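Local structure of periplasmic beta-glucosidase (Pseudomonas aeruginosa, 6R5T) at residues Leu37-Asp40 and Ile41-Gly44; Ala233-Trp236 and Leu237-Leu241; Ala401-Pro404 and Arg405-Val408; Met459-Glu462 and Ala463-Thr466. The protein probably hydrolyses terminal, non-reducing beta-D-glucosyl residues of its substrates in the periplasm, releasing beta-D-glucose, as a family 3 glycoside hydrolase. The protein carries 1 engineered substitution. All coordinates share one frame; numbering follows the deposited sequence.

Contact 1: Leu37-Asp40 and Ile41-Gly44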
loop_
_atom_site.group_PDB
_atom_site.type_symbol
_atom_site.label_atom_id
_atom_site.label_comp_id
_atom_site.label_asym_id
_atom_site.label_seq_id
_atom_site.Cartn_x
_atom_site.Cartn_y
_atom_site.Cartn_z
ATOM N N LEU A 37 -2.911 -31.910 30.370
ATOM C CA LEU A 37 -1.749 -31.015 30.485
ATOM C C LEU A 37 -1.000 -31.291 31.798
ATOM O O LEU A 37 0.243 -31.375 31.803
ATOM C CB LEU A 37 -2.259 -29.580 30.394
ATOM C CG LEU A 37 -1.210 -28.544 30.045
ATOM C CD1 LEU A 37 -1.859 -27.253 29.525
ATOM C CD2 LEU A 37 -0.350 -28.269 31.254
ATOM N N MET A 38 -1.717 -31.443 32.894
ATOM C CA MET A 38 -1.101 -31.736 34.202
ATOM C C MET A 38 -0.322 -33.056 34.113
ATOM O O MET A 38 0.799 -33.117 34.629
ATOM C CB MET A 38 -2.170 -31.897 35.284
ATOM C CG MET A 38 -3.202 -30.822 35.333
ATOM S SD MET A 38 -2.869 -29.715 36.675
ATOM C CE MET A 38 -1.424 -29.002 35.924
ATOM N N ALA A 39 -0.843 -34.069 33.441
ATOM C CA ALA A 39 -0.146 -35.375 33.301
ATOM C C ALA A 39 1.117 -35.158 32.473
ATOM O O ALA A 39 2.159 -35.718 32.795
ATOM C CB ALA A 39 -1.036 -36.403 32.658
ATOM N N ASP A 40 1.039 -34.304 31.455
ATOM C CA ASP A 40 2.222 -34.041 30.608
ATOM C C ASP A 40 3.272 -33.302 31.414
ATOM O O ASP A 40 4.470 -33.583 31.219
ATOM C CB ASP A 40 1.856 -33.290 29.328
ATOM C CG ASP A 40 1.305 -34.175 28.226
ATOM O OD1 ASP A 40 1.196 -35.403 28.431
ATOM O OD2 ASP A 40 0.973 -33.621 27.159
ATOM N N ILE A 41 2.895 -32.372 32.278
ATOM C CA ILE A 41 3.884 -31.674 33.138
ATOM C C ILE A 41 4.578 -32.714 34.033
ATOM O O ILE A 41 5.811 -32.673 34.145
ATOM C CB ILE A 41 3.243 -30.564 33.965
ATOM C CG1 ILE A 41 2.649 -29.463 33.073
ATOM C CG2 ILE A 41 4.232 -30.051 34.992
ATOM C CD1 ILE A 41 1.688 -28.565 33.837
ATOM N N ARG A 42 3.815 -33.639 34.610
ATOM C CA ARG A 42 4.395 -34.641 35.543
ATOM C C ARG A 42 5.395 -35.495 34.770
ATOM O O ARG A 42 6.334 -35.974 35.393
ATOM C CB ARG A 42 3.295 -35.503 36.169
ATOM C CG ARG A 42 2.393 -34.772 37.161
ATOM C CD ARG A 42 1.488 -35.743 37.957
ATOM N NE ARG A 42 0.473 -36.396 37.143
ATOM C CZ ARG A 42 -0.755 -35.910 36.925
ATOM N NH1 ARG A 42 -1.125 -34.743 37.421
ATOM N NH2 ARG A 42 -1.603 -36.573 36.162
ATOM N N ALA A 43 5.192 -35.695 33.463
ATOM C CA ALA A 43 6.017 -36.541 32.579
ATOM C C ALA A 43 7.239 -35.784 32.035
ATOM O O ALA A 43 7.994 -36.375 31.290
ATOM C CB ALA A 43 5.142 -37.044 31.470
ATOM N N GLY A 44 7.409 -34.500 32.342
ATOM C CA GLY A 44 8.531 -33.700 31.801
ATOM C C GLY A 44 8.299 -33.264 30.353
ATOM O O GLY A 44 9.272 -32.891 29.669
#
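Ile41 and Arg42 continue the helix from Leu37 and Met38, each giving its N-H to the carbonyl four residues back: Ile41 N to Leu37 O at 2.9 Å and Arg42 N to Met38 O at 3.1 Å. The last turn then changes its bonding. Ala43 N divides itself between Ala39 O and Asp40 O in two weak bonds, and Gly44, at a positive phi of 78°, turns the chain away while its N bonds to Ile41 O at 3.0 Å.

On the buried side Leu37 and Ile41 meet methyl to methyl, CD2 of the first lying 3.3 Å from CD1 of the second, tighter than a usual van der Waals contact. Met38 runs alongside Ile41 and points the same way; bends at chi2 and chi3 bring its CE to 3.8 Å from Ile41 CD1. Both side chains then rest on Met61 of helix 55-65.

Arg42 goes back along the outside of the helix. With CG beside its own backbone N and a bend at chi3 (-68°), the guanidinium is carried back over the preceding turn, so that Met38 O and Ala39 CA both sit over one of its faces toward the rim. NH2 comes 3.6 Å from Ala39 CB, while NH1 is hydrogen-bonded to Gln64. Asp40 sends its carboxylate elsewhere, into a salt bridge with Arg24.

The glycine ending is a Schellman motif, closing the helix of a beta-alpha-beta unit (strand 24-26, helix 34-42, strand 48-50) in the barrel-like N-terminal domain of family 3 glycoside hydrolases.

Contact 2: Ala233-Trp236 and Leu237-Leu241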
loop_
_atom_site.group_PDB
_atom_site.type_symbol
_atom_site.label_atom_id
_atom_site.label_comp_id
_atom_site.label_asym_id
_atom_site.label_seq_id
_atom_site.Cartn_x
_atom_site.Cartn_y
_atom_site.Cartn_z
ATOM N N ALA A 233 10.147 -19.456 9.324
ATOM C CA ALA A 233 11.093 -20.306 8.559
ATOM C C ALA A 233 12.271 -19.508 8.022
ATOM O O ALA A 233 12.919 -19.978 7.070
ATOM C CB ALA A 233 10.385 -20.967 7.418
ATOM N N ASN A 234 12.518 -18.330 8.559
ATOM C CA ASN A 234 13.441 -17.354 7.944
ATOM C C ASN A 234 14.778 -17.389 8.669
ATOM O O ASN A 234 14.950 -16.694 9.690
ATOM C CB ASN A 234 12.786 -15.978 7.945
ATOM C CG ASN A 234 13.461 -15.061 6.965
ATOM O OD1 ASN A 234 14.700 -14.993 6.952
ATOM N ND2 ASN A 234 12.657 -14.309 6.213
ATOM N N ARG A 235 15.698 -18.231 8.193
ATOM C CA ARG A 235 16.997 -18.387 8.871
ATOM C C ARG A 235 17.821 -17.094 8.790
ATOM O O ARG A 235 18.538 -16.762 9.747
ATOM C CB ARG A 235 17.754 -19.566 8.275
ATOM C CG ARG A 235 18.997 -19.943 9.069
ATOM C CD ARG A 235 19.615 -21.228 8.527
ATOM N NE ARG A 235 20.991 -21.239 8.993
ATOM C CZ ARG A 235 21.413 -21.697 10.151
ATOM N NH1 ARG A 235 20.572 -22.305 10.986
ATOM N NH2 ARG A 235 22.701 -21.577 10.451
ATOM N N TRP A 236 17.651 -16.328 7.725
ATOM C CA TRP A 236 18.343 -15.038 7.608
ATOM C C TRP A 236 17.903 -14.168 8.790
ATOM O O TRP A 236 18.716 -13.550 9.503
ATOM C CB TRP A 236 18.070 -14.418 6.235
ATOM C CG TRP A 236 18.538 -13.014 6.232
ATOM C CD1 TRP A 236 19.850 -12.615 6.142
ATOM C CD2 TRP A 236 17.750 -11.842 6.512
ATOM N NE1 TRP A 236 19.919 -11.255 6.306
ATOM C CE2 TRP A 236 18.652 -10.763 6.531
ATOM C CE3 TRP A 236 16.385 -11.598 6.709
ATOM C CZ2 TRP A 236 18.209 -9.460 6.744
ATOM C CZ3 TRP A 236 15.953 -10.307 6.916
ATOM C CH2 TRP A 236 16.862 -9.259 6.961
ATOM N N LEU A 237 16.597 -14.081 9.005
ATOM C CA LEU A 237 16.088 -13.201 10.076
ATOM C C LEU A 237 16.479 -13.707 11.463
ATOM O O LEU A 237 16.913 -12.885 12.305
ATOM C CB LEU A 237 14.569 -13.097 9.925
ATOM C CG LEU A 237 13.876 -12.193 10.925
ATOM C CD1 LEU A 237 13.988 -10.749 10.521
ATOM C CD2 LEU A 237 12.416 -12.596 11.079
ATOM N N LEU A 238 16.277 -15.001 11.739
ATOM C CA LEU A 238 16.282 -15.462 13.139
ATOM C C LEU A 238 17.697 -15.861 13.544
ATOM O O LEU A 238 17.954 -15.924 14.739
ATOM C CB LEU A 238 15.333 -16.644 13.275
ATOM C CG LEU A 238 13.878 -16.360 12.996
ATOM C CD1 LEU A 238 13.111 -17.636 13.236
ATOM C CD2 LEU A 238 13.369 -15.220 13.848
ATOM N N THR A 239 18.519 -16.223 12.590
ATOM C CA THR A 239 19.902 -16.692 12.862
ATOM C C THR A 239 20.935 -15.676 12.394
ATOM O O THR A 239 21.638 -15.153 13.257
ATOM C CB THR A 239 20.165 -18.074 12.263
ATOM O OG1 THR A 239 19.269 -19.030 12.847
ATOM C CG2 THR A 239 21.579 -18.502 12.570
ATOM N N ASP A 240 21.024 -15.398 11.092
ATOM C CA ASP A 240 22.064 -14.483 10.566
ATOM C C ASP A 240 21.930 -13.099 11.221
ATOM O O ASP A 240 22.902 -12.516 11.700
ATOM C CB ASP A 240 21.996 -14.425 9.054
ATOM C CG ASP A 240 22.261 -15.768 8.384
ATOM O OD1 ASP A 240 22.733 -16.682 9.072
ATOM O OD2 ASP A 240 21.971 -15.901 7.194
ATOM N N LEU A 241 20.725 -12.523 11.187
ATOM C CA LEU A 241 20.531 -11.185 11.732
ATOM C C LEU A 241 20.450 -11.247 13.254
ATOM O O LEU A 241 21.248 -10.617 13.938
ATOM C CB LEU A 241 19.267 -10.603 11.119
ATOM C CG LEU A 241 18.954 -9.209 11.648
ATOM C CD1 LEU A 241 20.010 -8.207 11.201
ATOM C CD2 LEU A 241 17.555 -8.806 11.197
#
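Asn234 and Leu237 cross at about a right angle where helix 235-245 begins. Chi1 of Asn234, at -162°, swings the amide round beside its own carbonyl carbon, and OD1 takes the N-H of Leu237 at 2.9 Å. The donor stands above the amide carbonyl plane, 43° out of it, and the same oxygen also lies against Leu237 CB. The backbone O of Asn234 receives Leu238 N at 3.0 Å, so the residue serves two N-H groups of the first turn.

Trp236 crosses Leu237 obliquely, its CE3 lying 4.0 Å from Leu237 CB, and Asn234 OD1 sits in plane at the edge of the indole. Farther along, CD1 of the indole approaches Asp240 CB, the ring and carboxylate planes being 80° apart, and CH2 reaches Leu241 CD2 more loosely at 4.3 Å. Met200 and Phe201 of helix 197-204 also touch the indole.

Arg235 is extended from CG to NE and passes by Thr239, whose CG2 lies over one face of the guanidinium, toward its rim. The polar ends of this pair are held outside: Arg235 NH1 by Gln280 O and Thr239 OG1 by Ala281 O.

The backbone here makes a wider turn. Arg235 O accepts from both Thr239 N and Asp240 N, the latter at 3.1 Å, and Trp236 O takes Leu241 N, five residues on, at 2.8 Å. An N-cap asparagine thus leads into a pi-type turn at the start of a helix that packs against strand 172-178 of the TIM-barrel-type N-terminal domain.

Contact 3: Ala401-Pro404 and Arg405-Val408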
loop_
_atom_site.group_PDB
_atom_site.type_symbol
_atom_site.label_atom_id
_atom_site.label_comp_id
_atom_site.label_asym_id
_atom_site.label_seq_id
_atom_site.Cartn_x
_atom_site.Cartn_y
_atom_site.Cartn_z
ATOM N N ALA A 401 -5.909 -9.294 32.091
ATOM C CA ALA A 401 -6.808 -9.708 33.194
ATOM C C ALA A 401 -7.670 -8.544 33.671
ATOM O O ALA A 401 -8.296 -8.654 34.747
ATOM C CB ALA A 401 -6.009 -10.290 34.311
ATOM N N GLY A 402 -7.738 -7.457 32.904
ATOM C CA GLY A 402 -8.631 -6.345 33.268
ATOM C C GLY A 402 -10.068 -6.798 33.365
ATOM O O GLY A 402 -10.574 -7.546 32.489
ATOM N N VAL A 403 -10.746 -6.251 34.361
ATOM C CA VAL A 403 -12.155 -6.573 34.643
ATOM C C VAL A 403 -12.991 -5.388 34.187
ATOM O O VAL A 403 -12.901 -4.320 34.818
ATOM C CB VAL A 403 -12.314 -6.811 36.154
ATOM C CG1 VAL A 403 -13.742 -7.147 36.480
ATOM C CG2 VAL A 403 -11.383 -7.893 36.651
ATOM N N PRO A 404 -13.843 -5.536 33.166
ATOM C CA PRO A 404 -14.659 -4.395 32.739
ATOM C C PRO A 404 -15.452 -3.765 33.888
ATOM O O PRO A 404 -15.542 -2.562 33.970
ATOM C CB PRO A 404 -15.558 -5.000 31.660
ATOM C CG PRO A 404 -14.712 -6.091 31.063
ATOM C CD PRO A 404 -13.989 -6.687 32.260
ATOM N N ARG A 405 -16.013 -4.572 34.780
ATOM C CA ARG A 405 -16.843 -3.984 35.878
ATOM C C ARG A 405 -16.010 -3.081 36.800
ATOM O O ARG A 405 -16.622 -2.218 37.481
ATOM C CB ARG A 405 -17.595 -5.087 36.638
ATOM C CG ARG A 405 -16.861 -5.667 37.831
ATOM C CD ARG A 405 -17.584 -6.712 38.684
ATOM N NE ARG A 405 -16.570 -7.440 39.463
ATOM C CZ ARG A 405 -15.910 -6.936 40.517
ATOM N NH1 ARG A 405 -16.187 -5.724 40.983
ATOM N NH2 ARG A 405 -14.993 -7.670 41.131
ATOM N N GLN A 406 -14.677 -3.129 36.775
ATOM C CA GLN A 406 -13.839 -2.275 37.619
ATOM C C GLN A 406 -13.508 -0.967 36.894
ATOM O O GLN A 406 -12.892 -0.119 37.517
ATOM C CB GLN A 406 -12.573 -3.016 38.045
ATOM C CG GLN A 406 -12.876 -4.130 39.038
ATOM C CD GLN A 406 -11.650 -4.878 39.489
ATOM O OE1 GLN A 406 -10.706 -5.161 38.733
ATOM N NE2 GLN A 406 -11.617 -5.138 40.788
ATOM N N ALA A 407 -13.846 -0.877 35.602
ATOM C CA ALA A 407 -13.442 0.293 34.787
ATOM C C ALA A 407 -14.387 1.487 34.996
ATOM O O ALA A 407 -15.601 1.319 35.221
ATOM C CB ALA A 407 -13.352 -0.102 33.340
ATOM N N VAL A 408 -13.822 2.686 34.848
ATOM C CA VAL A 408 -14.585 3.948 34.957
ATOM C C VAL A 408 -14.988 4.400 33.552
ATOM O O VAL A 408 -14.083 4.783 32.771
ATOM C CB VAL A 408 -13.785 5.015 35.694
ATOM C CG1 VAL A 408 -14.611 6.287 35.846
ATOM C CG2 VAL A 408 -13.250 4.530 37.028
HETATM O O HOH W 1 -9.543 -4.504 36.320
#
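Two successive i to i+3 bonds fold the chain into a short 3-10 turn: Gln406 N to Val403 O and Ala407 N to Pro404 O, both 2.9 Å, with each donor well above the plane of the carbonyl it meets.

Val403 meets the side chains of both Arg405 and Gln406. Its CG1, placed anti to the backbone N (chi1 -180°), meets CG of Arg405 at 3.7 Å, the two side chains lying side by side and pointing the same way. Gln406 lies at a slant over Val403, extended beyond CG, so that OE1 comes down on CB and CG2, 3.5 Å from each.

That oxygen has a polar partner too. A water donates to Gln406 OE1 at 2.8 Å and accepts from Val403 N at 2.9 Å, bridging the side chain to the backbone N of the turn's first residue. At the other end of the amide, NE2 is bonded to Asn345 O, so both ends of the group are held. Pro404 leans on Gln391 and Arg392 of helix 391-394.

This is a water-bridged 3-10 turn in the loop joining helix 391-394 to helix 410-418, within the C-terminal domain of the family 3 fold.

Contact 4: Met459-Glu462 and Ala463-Thr466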
loop_
_atom_site.group_PDB
_atom_site.type_symbol
_atom_site.label_atom_id
_atom_site.label_comp_id
_atom_site.label_asym_id
_atom_site.label_seq_id
_atom_site.Cartn_x
_atom_site.Cartn_y
_atom_site.Cartn_z
ATOM N N MET A 459 -33.673 5.753 18.760
ATOM C CA MET A 459 -32.469 6.132 19.538
ATOM C C MET A 459 -32.082 7.584 19.234
ATOM O O MET A 459 -31.748 8.330 20.174
ATOM C CB MET A 459 -31.307 5.200 19.218
ATOM C CG MET A 459 -31.468 3.879 19.924
ATOM S SD MET A 459 -29.996 2.771 19.628
ATOM C CE MET A 459 -30.356 2.014 18.079
ATOM N N LEU A 460 -32.144 7.956 17.981
ATOM C CA LEU A 460 -31.819 9.346 17.567
ATOM C C LEU A 460 -32.811 10.317 18.197
ATOM O O LEU A 460 -32.378 11.329 18.699
ATOM C CB LEU A 460 -31.813 9.481 16.052
ATOM C CG LEU A 460 -30.627 8.909 15.309
ATOM C CD1 LEU A 460 -30.898 8.899 13.803
ATOM C CD2 LEU A 460 -29.387 9.719 15.605
ATOM N N GLU A 461 -34.112 10.020 18.182
ATOM C CA GLU A 461 -35.107 10.985 18.720
ATOM C C GLU A 461 -34.910 11.124 20.224
ATOM O O GLU A 461 -34.966 12.219 20.735
ATOM C CB GLU A 461 -36.535 10.553 18.378
ATOM C CG GLU A 461 -36.863 10.668 16.909
ATOM C CD GLU A 461 -37.309 12.051 16.423
ATOM O OE1 GLU A 461 -36.557 13.048 16.639
ATOM O OE2 GLU A 461 -38.430 12.139 15.818
ATOM N N GLU A 462 -34.561 10.044 20.927
ATOM C CA GLU A 462 -34.263 10.122 22.370
ATOM C C GLU A 462 -33.049 11.026 22.604
ATOM O O GLU A 462 -33.056 11.888 23.472
ATOM C CB GLU A 462 -34.047 8.725 22.934
ATOM C CG GLU A 462 -33.815 8.810 24.406
ATOM C CD GLU A 462 -33.364 7.538 25.101
ATOM O OE1 GLU A 462 -33.876 7.291 26.234
ATOM O OE2 GLU A 462 -32.515 6.818 24.530
ATOM N N ALA A 463 -32.002 10.833 21.820
ATOM C CA ALA A 463 -30.791 11.654 21.972
ATOM C C ALA A 463 -31.105 13.125 21.662
ATOM O O ALA A 463 -30.566 13.987 22.347
ATOM C CB ALA A 463 -29.732 11.151 21.022
ATOM N N LEU A 464 -31.924 13.397 20.655
ATOM C CA LEU A 464 -32.246 14.812 20.306
ATOM C C LEU A 464 -33.070 15.425 21.443
ATOM O O LEU A 464 -32.760 16.539 21.816
ATOM C CB LEU A 464 -32.988 14.890 18.995
ATOM C CG LEU A 464 -32.207 14.522 17.747
ATOM C CD1 LEU A 464 -33.065 14.633 16.510
ATOM C CD2 LEU A 464 -30.977 15.414 17.636
ATOM N N ARG A 465 -34.020 14.688 22.047
ATOM C CA ARG A 465 -34.715 15.236 23.231
ATOM C C ARG A 465 -33.754 15.553 24.358
ATOM O O ARG A 465 -33.945 16.542 25.043
ATOM C CB ARG A 465 -35.730 14.236 23.819
ATOM C CG ARG A 465 -36.926 14.049 22.934
ATOM C CD ARG A 465 -37.995 13.223 23.624
ATOM N NE ARG A 465 -37.609 11.843 23.851
ATOM C CZ ARG A 465 -37.353 11.321 25.039
ATOM N NH1 ARG A 465 -37.405 12.062 26.132
ATOM N NH2 ARG A 465 -37.036 10.041 25.145
ATOM N N THR A 466 -32.777 14.665 24.610
ATOM C CA THR A 466 -31.806 14.849 25.684
ATOM C C THR A 466 -30.968 16.090 25.369
ATOM O O THR A 466 -30.792 16.920 26.245
ATOM C CB THR A 466 -30.992 13.550 25.795
ATOM O OG1 THR A 466 -31.947 12.516 26.009
ATOM C CG2 THR A 466 -29.969 13.605 26.890
#
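Thr466 bonds twice to the carbonyl of Glu462 on helix 456-468, a regular alpha-helix of the C-terminal domain that packs beside the mixed sheet containing strands 380-384 and 423-427. The backbone bonds come first. Ala463, Leu464 and Arg465 give their N-H groups to Met459 O, Leu460 O and Glu461 O in turn, the straightest being Arg465 N to Glu461 O at 3.0 Å with an N-H...O angle of 167°.

Van der Waals contacts are mostly of carbon with oxygen. Ala463 lays its CB against Leu460 O and, on the inner side of the helix, touches Leu502 and Ile384. Leu464 turns CG toward Leu460 O at 3.3 Å; its CD1 is met at 3.8 Å by OE1 of Glu461, whose chain bends at chi2 to reach it.

Charged groups approach without pairing. Arg465 bends at chi3, which folds its guanidinium back beside the aliphatic part of Glu462, NH2 lying 3.5 Å from CG. The carboxylate and guanidinium planes are 39° apart, and OE1 of Glu462 stays 4.3 Å from NH2, beyond a salt bridge, though the opposite charges may still attract weakly. The carboxylate's stronger partner is Arg454, which forms a salt bridge with OE2.

Side chain to backbone bonding completes the set. With OG1 of Thr466 beside its own N (chi1 -56°), the hydroxyl reaches the same acceptor that the helix gives the N-H: Glu462 O receives Thr466 N at 3.0 Å and the hydroxyl OG1 at 2.8 Å, the latter from above the carbonyl plane.

Overall arrangement
Contacts 1 and 2 belong to the N-terminal domain, with about 32 Å between their centres, and contacts 3 and 4 to the C-terminal one, with about 29 Å between theirs. No two of the four touch or share an element. All are partly buried: in contacts 1, 2 and 4 one flank of a helix faces the fold while charged residues such as Arg42, Arg235 and Arg465 lie toward the outside, whereas contact 3 is a loop. Position along the helix sets the chemistry. Contact 2 opens one with a side-chain cap, contact 1 ends one on glycine, and contact 4 lies within one, where backbone bonding stays regular. In contact 3 a water bridges side chain and backbone.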